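PDB 7CJ7: L-ribulose 3-epimerase from Methylomonas sp. DH-1, which catalyses the manganese-dependent epimerization of ketoses at C3, acting most strongly on L-ribulose and also on D-ribulose, D-allulose and D-fructose. Local coordinates for residues 12-17 / 252-257; 39-44 / 242-247; 247-252 / 264-269. All coordinates share one frame; numbering follows the deposited sequence.

Contact 1 of 3, residues 12-17 / 252-257; sequences HALVWS and IVDPKL. With SOL (L-sorbose), chain C.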
loop_
_atom_site.group_PDB
_atom_site.type_symbol
_atom_site.label_atom_id
_atom_site.label_comp_id
_atom_site.label_asym_id
_atom_site.label_seq_id
_atom_site.Cartn_x
_atom_site.Cartn_y
_atom_site.Cartn_z
ATOM N N HIS A 12 -16.667 -5.056 10.643
ATOM C CA HIS A 12 -16.570 -3.601 10.389
ATOM C C HIS A 12 -17.843 -3.144 9.677
ATOM O O HIS A 12 -18.325 -3.886 8.807
ATOM C CB HIS A 12 -15.293 -3.311 9.598
ATOM C CG HIS A 12 -14.979 -1.860 9.512
ATOM N ND1 HIS A 12 -15.460 -1.071 8.496
ATOM C CD2 HIS A 12 -14.224 -1.062 10.296
ATOM C CE1 HIS A 12 -15.022 0.161 8.662
ATOM N NE2 HIS A 12 -14.253 0.190 9.753
ATOM N N ALA A 13 -18.368 -1.967 10.034
ATOM C CA ALA A 13 -19.653 -1.442 9.520
ATOM C C ALA A 13 -19.648 -1.407 7.985
ATOM O O ALA A 13 -20.716 -1.657 7.391
ATOM C CB ALA A 13 -19.910 -0.080 10.110
ATOM N N LEU A 14 -18.495 -1.129 7.361
ATOM C CA LEU A 14 -18.390 -0.892 5.893
ATOM C C LEU A 14 -18.577 -2.196 5.113
ATOM O O LEU A 14 -18.571 -2.152 3.859
ATOM C CB LEU A 14 -17.030 -0.269 5.576
ATOM C CG LEU A 14 -17.047 1.233 5.304
ATOM C CD1 LEU A 14 -17.646 1.523 3.934
ATOM C CD2 LEU A 14 -17.802 1.973 6.396
ATOM N N VAL A 15 -18.689 -3.322 5.812
ATOM C CA VAL A 15 -19.070 -4.605 5.165
ATOM C C VAL A 15 -20.529 -4.484 4.712
ATOM O O VAL A 15 -20.873 -5.118 3.702
ATOM C CB VAL A 15 -18.829 -5.802 6.095
ATOM C CG1 VAL A 15 -19.533 -7.050 5.597
ATOM C CG2 VAL A 15 -17.341 -6.060 6.259
ATOM N N TRP A 16 -21.320 -3.639 5.385
ATOM C CA TRP A 16 -22.791 -3.572 5.194
ATOM C C TRP A 16 -23.265 -2.185 4.752
ATOM O O TRP A 16 -24.185 -2.140 3.923
ATOM C CB TRP A 16 -23.526 -4.018 6.457
ATOM C CG TRP A 16 -23.361 -5.469 6.783
ATOM C CD1 TRP A 16 -24.055 -6.523 6.261
ATOM C CD2 TRP A 16 -22.465 -6.021 7.762
ATOM N NE1 TRP A 16 -23.641 -7.694 6.839
ATOM C CE2 TRP A 16 -22.671 -7.416 7.768
ATOM C CE3 TRP A 16 -21.526 -5.471 8.641
ATOM C CZ2 TRP A 16 -21.944 -8.267 8.597
ATOM C CZ3 TRP A 16 -20.814 -6.316 9.461
ATOM C CH2 TRP A 16 -21.030 -7.690 9.442
ATOM N N SER A 17 -22.734 -1.108 5.331
ATOM C CA SER A 17 -23.273 0.269 5.174
ATOM C C SER A 17 -22.145 1.289 5.014
ATOM O O SER A 17 -21.196 1.233 5.790
ATOM C CB SER A 17 -24.153 0.649 6.335
ATOM O OG SER A 17 -25.292 -0.190 6.397
ATOM N N ILE A 252 -19.936 -0.759 -1.611
ATOM C CA ILE A 252 -20.395 0.005 -0.414
ATOM C C ILE A 252 -19.376 1.113 -0.157
ATOM O O ILE A 252 -18.228 0.781 0.219
ATOM C CB ILE A 252 -20.563 -0.911 0.817
ATOM C CG1 ILE A 252 -21.443 -2.132 0.526
ATOM C CG2 ILE A 252 -21.082 -0.111 2.005
ATOM C CD1 ILE A 252 -22.920 -1.835 0.485
ATOM N N VAL A 253 -19.788 2.369 -0.372
ATOM C CA VAL A 253 -18.891 3.561 -0.381
ATOM C C VAL A 253 -19.247 4.467 0.800
ATOM O O VAL A 253 -20.428 4.851 0.930
ATOM C CB VAL A 253 -18.983 4.326 -1.717
ATOM C CG1 VAL A 253 -18.071 5.545 -1.732
ATOM C CG2 VAL A 253 -18.682 3.429 -2.907
ATOM N N ASP A 254 -18.257 4.778 1.637
ATOM C CA ASP A 254 -18.315 5.884 2.628
ATOM C C ASP A 254 -17.587 7.062 1.995
ATOM O O ASP A 254 -16.361 7.036 1.879
ATOM C CB ASP A 254 -17.721 5.473 3.981
ATOM C CG ASP A 254 -17.693 6.580 5.030
ATOM O OD1 ASP A 254 -17.396 7.743 4.662
ATOM O OD2 ASP A 254 -17.961 6.273 6.217
ATOM N N PRO A 255 -18.334 8.093 1.533
ATOM C CA PRO A 255 -17.772 9.195 0.753
ATOM C C PRO A 255 -16.336 9.575 1.132
ATOM O O PRO A 255 -15.526 9.730 0.233
ATOM C CB PRO A 255 -18.764 10.316 1.081
ATOM C CG PRO A 255 -20.094 9.600 1.121
ATOM C CD PRO A 255 -19.786 8.248 1.734
ATOM N N LYS A 256 -16.049 9.703 2.431
ATOM C CA LYS A 256 -14.694 10.069 2.922
ATOM C C LYS A 256 -13.775 8.839 2.913
ATOM O O LYS A 256 -12.821 8.817 2.083
ATOM C CB LYS A 256 -14.746 10.675 4.327
ATOM C CG LYS A 256 -13.366 10.985 4.890
ATOM C CD LYS A 256 -13.317 12.138 5.859
ATOM C CE LYS A 256 -13.091 11.677 7.282
ATOM N NZ LYS A 256 -13.311 12.764 8.261
ATOM N N LEU A 257 -14.035 7.874 3.809
ATOM C CA LEU A 257 -13.119 6.744 4.146
ATOM C C LEU A 257 -12.730 5.983 2.872
ATOM O O LEU A 257 -11.540 5.664 2.725
ATOM C CB LEU A 257 -13.797 5.812 5.160
ATOM C CG LEU A 257 -12.941 4.659 5.695
ATOM C CD1 LEU A 257 -11.673 5.177 6.357
ATOM C CD2 LEU A 257 -13.731 3.791 6.675
HETATM C C1 SOL C . -7.570 1.520 7.535
HETATM O O1 SOL C . -6.803 1.028 6.461
HETATM C C2 SOL C . -7.964 0.432 8.481
HETATM O O2 SOL C . -7.337 -0.613 8.519
HETATM C C3 SOL C . -9.193 0.641 9.354
HETATM O O3 SOL C . -9.178 -0.230 10.462
HETATM C C4 SOL C . -9.307 2.090 9.817
HETATM O O4 SOL C . -8.163 2.428 10.604
HETATM C C5 SOL C . -10.563 2.372 10.645
HETATM O O5 SOL C . -10.488 3.693 11.180
HETATM C C6 SOL C . -11.850 2.237 9.859
HETATM O O6 SOL C . -12.981 2.468 10.704
HETATM O O HOH W 1 -16.884 -1.393 1.496
#
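His12, whose ring meets Leu257 CD2 at its edge, pairs NE2 with O6 of the bound L-sorbose at 2.8 Å in a nearly straight hydrogen bond (177°). With CG anti to the backbone N (chi1 -169°), the ring lies toward the 252-257 loop and the sugar. On the other ring nitrogen, ND1 of His12 accepts from Leu14 N at 3.2 Å, the donor tilted out of the ring plane. The imidazole is thus held between its own backbone turn and the sugar. An alanine here would probably leave Leu14 N without this acceptor and O6 of the sugar without its imidazole partner.

Further along, Ile252 packs against the carbonyl side of the turn: CG2 of Ile252 lies 3.5 Å from Ser17 C, and CD1 of Ile252 is 3.7 Å from Trp16 O. A water within hydrogen-bonding distance of both Leu14 O and Ile252 O lies between the two loops, which form no direct hydrogen bond. Leu14 CD1 reaches Asp254 CB at 4.0 Å, the two side chains crossing at about a right angle. Asp254 OD1 accepts from Lys256 N at 3.3 Å, forming an Asx turn just ahead of helix 257-260.

The 3-10 segment 13-15 follows barrel strand 8-12; beyond the contact, Val15 packs on helix 271-285, and Trp16 is lodged between that helix and helix 22-35.

Contact 2 of 3, residues 39-44 / 242-247; sequences YIEIAL and PITFES. With MN (manganese (II) ion), chain D; SOL (L-sorbose), chain C.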
loop_
_atom_site.group_PDB
_atom_site.type_symbol
_atom_site.label_atom_id
_atom_site.label_comp_id
_atom_site.label_asym_id
_atom_site.label_seq_id
_atom_site.Cartn_x
_atom_site.Cartn_y
_atom_site.Cartn_z
ATOM N N TYR A 39 -20.025 -8.619 17.849
ATOM C CA TYR A 39 -20.083 -7.137 17.879
ATOM C C TYR A 39 -19.974 -6.583 16.465
ATOM O O TYR A 39 -19.550 -7.291 15.534
ATOM C CB TYR A 39 -19.001 -6.557 18.799
ATOM C CG TYR A 39 -17.583 -6.715 18.312
ATOM C CD1 TYR A 39 -16.987 -5.761 17.512
ATOM C CD2 TYR A 39 -16.837 -7.833 18.630
ATOM C CE1 TYR A 39 -15.682 -5.896 17.067
ATOM C CE2 TYR A 39 -15.539 -7.993 18.176
ATOM C CZ TYR A 39 -14.961 -7.033 17.371
ATOM O OH TYR A 39 -13.685 -7.195 16.909
ATOM N N ILE A 40 -20.381 -5.332 16.325
ATOM C CA ILE A 40 -20.118 -4.515 15.108
ATOM C C ILE A 40 -19.099 -3.443 15.489
ATOM O O ILE A 40 -19.169 -2.911 16.611
ATOM C CB ILE A 40 -21.419 -3.911 14.561
ATOM C CG1 ILE A 40 -21.136 -3.096 13.299
ATOM C CG2 ILE A 40 -22.114 -3.086 15.630
ATOM C CD1 ILE A 40 -22.237 -3.119 12.301
ATOM N N GLU A 41 -18.161 -3.166 14.586
ATOM C CA GLU A 41 -17.187 -2.081 14.757
ATOM C C GLU A 41 -17.711 -0.882 13.983
ATOM O O GLU A 41 -17.760 -0.941 12.754
ATOM C CB GLU A 41 -15.800 -2.512 14.295
ATOM C CG GLU A 41 -14.734 -1.488 14.628
ATOM C CD GLU A 41 -13.371 -1.940 14.160
ATOM O OE1 GLU A 41 -12.897 -2.982 14.670
ATOM O OE2 GLU A 41 -12.823 -1.282 13.255
ATOM N N ILE A 42 -18.134 0.143 14.704
ATOM C CA ILE A 42 -18.706 1.373 14.090
ATOM C C ILE A 42 -17.563 2.316 13.728
ATOM O O ILE A 42 -16.732 2.575 14.596
ATOM C CB ILE A 42 -19.727 2.015 15.044
ATOM C CG1 ILE A 42 -20.850 1.031 15.380
ATOM C CG2 ILE A 42 -20.247 3.311 14.449
ATOM C CD1 ILE A 42 -21.791 1.501 16.467
ATOM N N ALA A 43 -17.536 2.793 12.486
ATOM C CA ALA A 43 -16.574 3.801 11.989
ATOM C C ALA A 43 -17.059 5.186 12.434
ATOM O O ALA A 43 -18.144 5.592 12.004
ATOM C CB ALA A 43 -16.472 3.685 10.489
ATOM N N LEU A 44 -16.313 5.848 13.314
ATOM C CA LEU A 44 -16.687 7.138 13.948
ATOM C C LEU A 44 -15.787 8.263 13.432
ATOM O O LEU A 44 -15.267 9.035 14.267
ATOM C CB LEU A 44 -16.523 7.017 15.464
ATOM C CG LEU A 44 -17.644 6.308 16.214
ATOM C CD1 LEU A 44 -17.398 6.392 17.714
ATOM C CD2 LEU A 44 -19.001 6.890 15.850
ATOM N N PRO A 242 -10.705 -8.583 20.874
ATOM C CA PRO A 242 -11.510 -8.431 19.668
ATOM C C PRO A 242 -10.743 -8.840 18.404
ATOM O O PRO A 242 -9.567 -8.535 18.264
ATOM C CB PRO A 242 -11.873 -6.941 19.657
ATOM C CG PRO A 242 -11.749 -6.535 21.099
ATOM C CD PRO A 242 -10.600 -7.343 21.648
ATOM N N ILE A 243 -11.439 -9.546 17.521
ATOM C CA ILE A 243 -10.976 -9.848 16.138
ATOM C C ILE A 243 -12.081 -9.384 15.194
ATOM O O ILE A 243 -13.172 -9.984 15.251
ATOM C CB ILE A 243 -10.685 -11.352 15.984
ATOM C CG1 ILE A 243 -9.644 -11.824 17.004
ATOM C CG2 ILE A 243 -10.281 -11.657 14.549
ATOM C CD1 ILE A 243 -9.386 -13.322 16.980
ATOM N N THR A 244 -11.830 -8.339 14.409
ATOM C CA THR A 244 -12.812 -7.749 13.462
ATOM C C THR A 244 -12.444 -8.127 12.031
ATOM O O THR A 244 -11.289 -7.894 11.627
ATOM C CB THR A 244 -12.854 -6.218 13.513
ATOM O OG1 THR A 244 -13.050 -5.757 14.844
ATOM C CG2 THR A 244 -13.945 -5.645 12.639
ATOM N N PHE A 245 -13.400 -8.680 11.292
ATOM C CA PHE A 245 -13.290 -8.830 9.826
ATOM C C PHE A 245 -13.490 -7.448 9.206
ATOM O O PHE A 245 -14.503 -6.768 9.484
ATOM C CB PHE A 245 -14.298 -9.843 9.290
ATOM C CG PHE A 245 -14.402 -9.822 7.787
ATOM C CD1 PHE A 245 -13.279 -9.995 6.992
ATOM C CD2 PHE A 245 -15.617 -9.607 7.166
ATOM C CE1 PHE A 245 -13.372 -9.954 5.607
ATOM C CE2 PHE A 245 -15.711 -9.574 5.783
ATOM C CZ PHE A 245 -14.595 -9.758 5.008
ATOM N N GLU A 246 -12.536 -7.057 8.368
ATOM C CA GLU A 246 -12.535 -5.754 7.683
ATOM C C GLU A 246 -12.385 -5.992 6.180
ATOM O O GLU A 246 -11.497 -6.769 5.769
ATOM C CB GLU A 246 -11.420 -4.874 8.234
ATOM C CG GLU A 246 -11.427 -3.481 7.656
ATOM C CD GLU A 246 -10.595 -2.509 8.470
ATOM O OE1 GLU A 246 -11.150 -1.500 8.959
ATOM O OE2 GLU A 246 -9.402 -2.773 8.616
ATOM N N SER A 247 -13.225 -5.339 5.386
ATOM C CA SER A 247 -13.254 -5.539 3.920
ATOM C C SER A 247 -13.874 -4.317 3.253
ATOM O O SER A 247 -14.865 -3.785 3.772
ATOM C CB SER A 247 -14.014 -6.798 3.575
ATOM O OG SER A 247 -13.964 -7.059 2.190
HETATM MN MN MN D . -7.922 -2.064 9.963
HETATM C C1 SOL C . -7.570 1.520 7.535
HETATM O O1 SOL C . -6.803 1.028 6.461
HETATM C C2 SOL C . -7.964 0.432 8.481
HETATM O O2 SOL C . -7.337 -0.613 8.519
HETATM C C3 SOL C . -9.193 0.641 9.354
HETATM O O3 SOL C . -9.178 -0.230 10.462
HETATM C C4 SOL C . -9.307 2.090 9.817
HETATM O O4 SOL C . -8.163 2.428 10.604
HETATM C C5 SOL C . -10.563 2.372 10.645
HETATM O O5 SOL C . -10.488 3.693 11.180
HETATM C C6 SOL C . -11.850 2.237 9.859
HETATM O O6 SOL C . -12.981 2.468 10.704
#
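Thr244 OG1 joins Tyr39 to Glu41: it accepts from Tyr39 OH at 2.6 Å and donates to Glu41 OE1 at 2.8 Å. OG1 lies at the edge of the tyrosine ring, near its plane, whereas it meets the carboxylate on the anti side of Glu41 OE1, 32° out of plane. Tyr39 holds CG between its backbone N and carbonyl carbon (chi1 69°), and from there the ring carries its hydroxyl to Thr244. Pro242 crosses the tyrosine at about a right angle, its CB 3.8 Å from Tyr39 CZ. The Thr244 methyl also packs on Glu41, CG2 of Thr244 lying 4.0 Å from Glu41 CB.

Outside the two strands, Tyr209 OH bonds to both Thr244 OG1 and Glu41 OE1. Glu41 also reaches the active site, through OE1 to NE2 of the manganese ligand His211 and through OE2 to Ser69, which binds the sugar. These bonds make it a second-shell group that probably helps to position both residues, and its charge would probably polarise the His211 imidazole. Next in the chain after Phe245, Glu246 binds the manganese ion through OE2 at 2.1 Å, alongside Glu152, Asp185 and His211. Glu246 OE1 lies 2.9 Å from C3 of L-sorbose, consistent with its proposed role as a proton donor or acceptor.

Strands 39-43 and 242-245 flank strand 8-12, their short axes approaching to 8.2 Å, and meet through inward-facing side chains: this is the polar interior of a TIM barrel, next to a metal site at the C-terminal ends of its strands.

Contact 3 of 3, residues 247-252 / 264-269; sequences SFSSEI and WRNLWH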
loop_
_atom_site.group_PDB
_atom_site.type_symbol
_atom_site.label_atom_id
_atom_site.label_comp_id
_atom_site.label_asym_id
_atom_site.label_seq_id
_atom_site.Cartn_x
_atom_site.Cartn_y
_atom_site.Cartn_z
ATOM N N SER A 247 -13.225 -5.339 5.386
ATOM C CA SER A 247 -13.254 -5.539 3.920
ATOM C C SER A 247 -13.874 -4.317 3.253
ATOM O O SER A 247 -14.865 -3.785 3.772
ATOM C CB SER A 247 -14.014 -6.798 3.575
ATOM O OG SER A 247 -13.964 -7.059 2.190
ATOM N N PHE A 248 -13.325 -3.909 2.119
ATOM C CA PHE A 248 -13.833 -2.738 1.373
ATOM C C PHE A 248 -14.018 -3.118 -0.091
ATOM O O PHE A 248 -13.121 -3.749 -0.695
ATOM C CB PHE A 248 -12.899 -1.544 1.547
ATOM C CG PHE A 248 -12.690 -1.131 2.979
ATOM C CD1 PHE A 248 -13.602 -0.317 3.625
ATOM C CD2 PHE A 248 -11.577 -1.565 3.681
ATOM C CE1 PHE A 248 -13.409 0.043 4.950
ATOM C CE2 PHE A 248 -11.391 -1.204 5.001
ATOM C CZ PHE A 248 -12.304 -0.398 5.633
ATOM N N SER A 249 -15.170 -2.726 -0.631
ATOM C CA SER A 249 -15.522 -2.877 -2.062
ATOM C C SER A 249 -16.159 -1.573 -2.535
ATOM O O SER A 249 -16.809 -0.912 -1.708
ATOM C CB SER A 249 -16.451 -4.046 -2.264
ATOM O OG SER A 249 -16.830 -4.137 -3.627
ATOM N N SER A 250 -16.002 -1.230 -3.814
ATOM C CA SER A 250 -16.694 -0.074 -4.436
ATOM C C SER A 250 -18.215 -0.279 -4.333
ATOM O O SER A 250 -18.954 0.706 -4.501
ATOM C CB SER A 250 -16.232 0.148 -5.859
ATOM O OG SER A 250 -16.443 -1.013 -6.649
ATOM N N GLU A 251 -18.662 -1.504 -4.030
ATOM C CA GLU A 251 -20.094 -1.851 -3.807
ATOM C C GLU A 251 -20.687 -0.967 -2.699
ATOM O O GLU A 251 -21.848 -0.526 -2.838
ATOM C CB GLU A 251 -20.231 -3.328 -3.424
ATOM C CG GLU A 251 -21.677 -3.776 -3.265
ATOM C CD GLU A 251 -22.451 -3.831 -4.568
ATOM O OE1 GLU A 251 -23.698 -3.907 -4.519
ATOM O OE2 GLU A 251 -21.800 -3.805 -5.625
ATOM N N ILE A 252 -19.936 -0.759 -1.611
ATOM C CA ILE A 252 -20.395 0.005 -0.414
ATOM C C ILE A 252 -19.376 1.113 -0.157
ATOM O O ILE A 252 -18.228 0.781 0.219
ATOM C CB ILE A 252 -20.563 -0.911 0.817
ATOM C CG1 ILE A 252 -21.443 -2.132 0.526
ATOM C CG2 ILE A 252 -21.082 -0.111 2.005
ATOM C CD1 ILE A 252 -22.920 -1.835 0.485
ATOM N N TRP A 264 -10.826 1.284 -5.261
ATOM C CA TRP A 264 -11.183 1.529 -6.681
ATOM C C TRP A 264 -11.960 0.345 -7.259
ATOM O O TRP A 264 -12.611 0.535 -8.286
ATOM C CB TRP A 264 -9.926 1.780 -7.507
ATOM C CG TRP A 264 -8.980 2.804 -6.963
ATOM C CD1 TRP A 264 -7.620 2.733 -7.017
ATOM C CD2 TRP A 264 -9.290 4.063 -6.332
ATOM N NE1 TRP A 264 -7.057 3.844 -6.455
ATOM C CE2 TRP A 264 -8.055 4.688 -6.043
ATOM C CE3 TRP A 264 -10.470 4.724 -5.977
ATOM C CZ2 TRP A 264 -7.974 5.926 -5.410
ATOM C CZ3 TRP A 264 -10.391 5.956 -5.363
ATOM C CH2 TRP A 264 -9.159 6.550 -5.085
ATOM N N ARG A 265 -11.847 -0.841 -6.657
ATOM C CA ARG A 265 -12.353 -2.086 -7.284
ATOM C C ARG A 265 -13.555 -2.640 -6.529
ATOM O O ARG A 265 -13.671 -2.428 -5.313
ATOM C CB ARG A 265 -11.259 -3.153 -7.356
ATOM C CG ARG A 265 -10.040 -2.720 -8.157
ATOM C CD ARG A 265 -9.207 -3.932 -8.519
ATOM N NE ARG A 265 -8.356 -4.347 -7.416
ATOM C CZ ARG A 265 -8.045 -5.606 -7.127
ATOM N NH1 ARG A 265 -8.570 -6.602 -7.822
ATOM N NH2 ARG A 265 -7.223 -5.863 -6.124
ATOM N N ASN A 266 -14.407 -3.341 -7.271
ATOM C CA ASN A 266 -15.507 -4.174 -6.729
ATOM C C ASN A 266 -14.944 -5.572 -6.450
ATOM O O ASN A 266 -14.737 -6.315 -7.414
ATOM C CB ASN A 266 -16.690 -4.215 -7.699
ATOM C CG ASN A 266 -17.847 -5.009 -7.136
ATOM O OD1 ASN A 266 -18.967 -4.514 -7.020
ATOM N ND2 ASN A 266 -17.570 -6.237 -6.749
ATOM N N LEU A 267 -14.675 -5.890 -5.182
ATOM C CA LEU A 267 -14.077 -7.178 -4.733
ATOM C C LEU A 267 -15.196 -8.108 -4.262
ATOM O O LEU A 267 -14.909 -9.281 -3.965
ATOM C CB LEU A 267 -13.090 -6.899 -3.593
ATOM C CG LEU A 267 -11.621 -6.784 -3.994
ATOM C CD1 LEU A 267 -11.470 -6.782 -5.503
ATOM C CD2 LEU A 267 -10.985 -5.550 -3.385
ATOM N N TRP A 268 -16.416 -7.578 -4.178
ATOM C CA TRP A 268 -17.623 -8.289 -3.682
ATOM C C TRP A 268 -18.849 -7.398 -3.854
ATOM O O TRP A 268 -18.677 -6.170 -3.990
ATOM C CB TRP A 268 -17.459 -8.740 -2.223
ATOM C CG TRP A 268 -17.034 -7.686 -1.242
ATOM C CD1 TRP A 268 -15.771 -7.496 -0.753
ATOM C CD2 TRP A 268 -17.868 -6.725 -0.562
ATOM N NE1 TRP A 268 -15.755 -6.466 0.147
ATOM C CE2 TRP A 268 -17.026 -5.976 0.295
ATOM C CE3 TRP A 268 -19.233 -6.422 -0.589
ATOM C CZ2 TRP A 268 -17.507 -4.949 1.105
ATOM C CZ3 TRP A 268 -19.707 -5.404 0.210
ATOM C CH2 TRP A 268 -18.857 -4.683 1.048
ATOM N N HIS A 269 -20.039 -8.006 -3.838
ATOM C CA HIS A 269 -21.347 -7.317 -3.989
ATOM C C HIS A 269 -22.299 -7.762 -2.871
ATOM O O HIS A 269 -23.158 -6.956 -2.495
ATOM C CB HIS A 269 -21.924 -7.580 -5.390
ATOM C CG HIS A 269 -22.133 -9.028 -5.676
ATOM N ND1 HIS A 269 -23.303 -9.683 -5.344
ATOM C CD2 HIS A 269 -21.316 -9.956 -6.222
ATOM C CE1 HIS A 269 -23.201 -10.954 -5.687
ATOM N NE2 HIS A 269 -21.988 -11.148 -6.221
#
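Ser249 and Asn266 bring the two loops closest, their CA atoms 4.8 Å apart, and Glu251 and His269 form a second close approach, with CA atoms 5.6 Å apart. Neither segment is regular helix or strand, yet one backbone bond ties them directly: Ser250 N donates to Arg265 O at 3.0 Å (160°).

Ser249 carries the side-chain contact. With OG anti to its backbone N (chi1 177°), the hydroxyl donates to Trp268 O at 2.8 Å, on a lone pair in the carbonyl plane. The same OG accepts from Leu267 N at 3.2 Å and from Glu251 N, the latter closing an ST turn, so three bonds grip one buried oxygen. Meanwhile Ser249 CB sits over one face of the Trp268 indole, 3.4 Å from the centroid of its five-membered ring, a CH-pi contact. The indole has contacts at other atoms too: NE1 makes a weak, bent hydrogen bond to Ser247 OG, which is also bonded to Arg217 O, while CH2 of Trp268 touches Ile252 CG1 at 3.7 Å. At the outer edge, the bent side chain of Glu251 leans on the His269 backbone, its CG 3.6 Å from His269 O.

Toward the dimer interface, Arg265 forms a salt bridge with Glu192 of the second subunit, and Trp264 NE1 bonds to Arg156 O of that subunit. The first loop follows barrel strand 242-245, helix 257-260 lies in the chain between the two loops, and Leu274 of helix 271-285 packs on Ser247 and Trp268.

Contacts 1 and 2 lie at the sugar site, their centres about 11 Å apart, and both touch L-sorbose. Probable backbone bonds join them, Ala13 N to Glu41 O and His12 N to Phe245 O, each 3.0 Å, as strand 8-12 runs between its two barrel neighbours. His12 CD2 also packs 3.4 Å from Glu246 OE1, placing the sugar-binding histidine beside the metal ligand. Contact 3 continues outward: its centre is about 9 Å from that of contact 1, with which it shares Ile252, and Trp268 CH2 approaches Val15 O at 3.4 Å. Ser247 links it to contact 2, centres about 16 Å apart, so 247-252 leads from the manganese site to 264-269, which meets the second subunit.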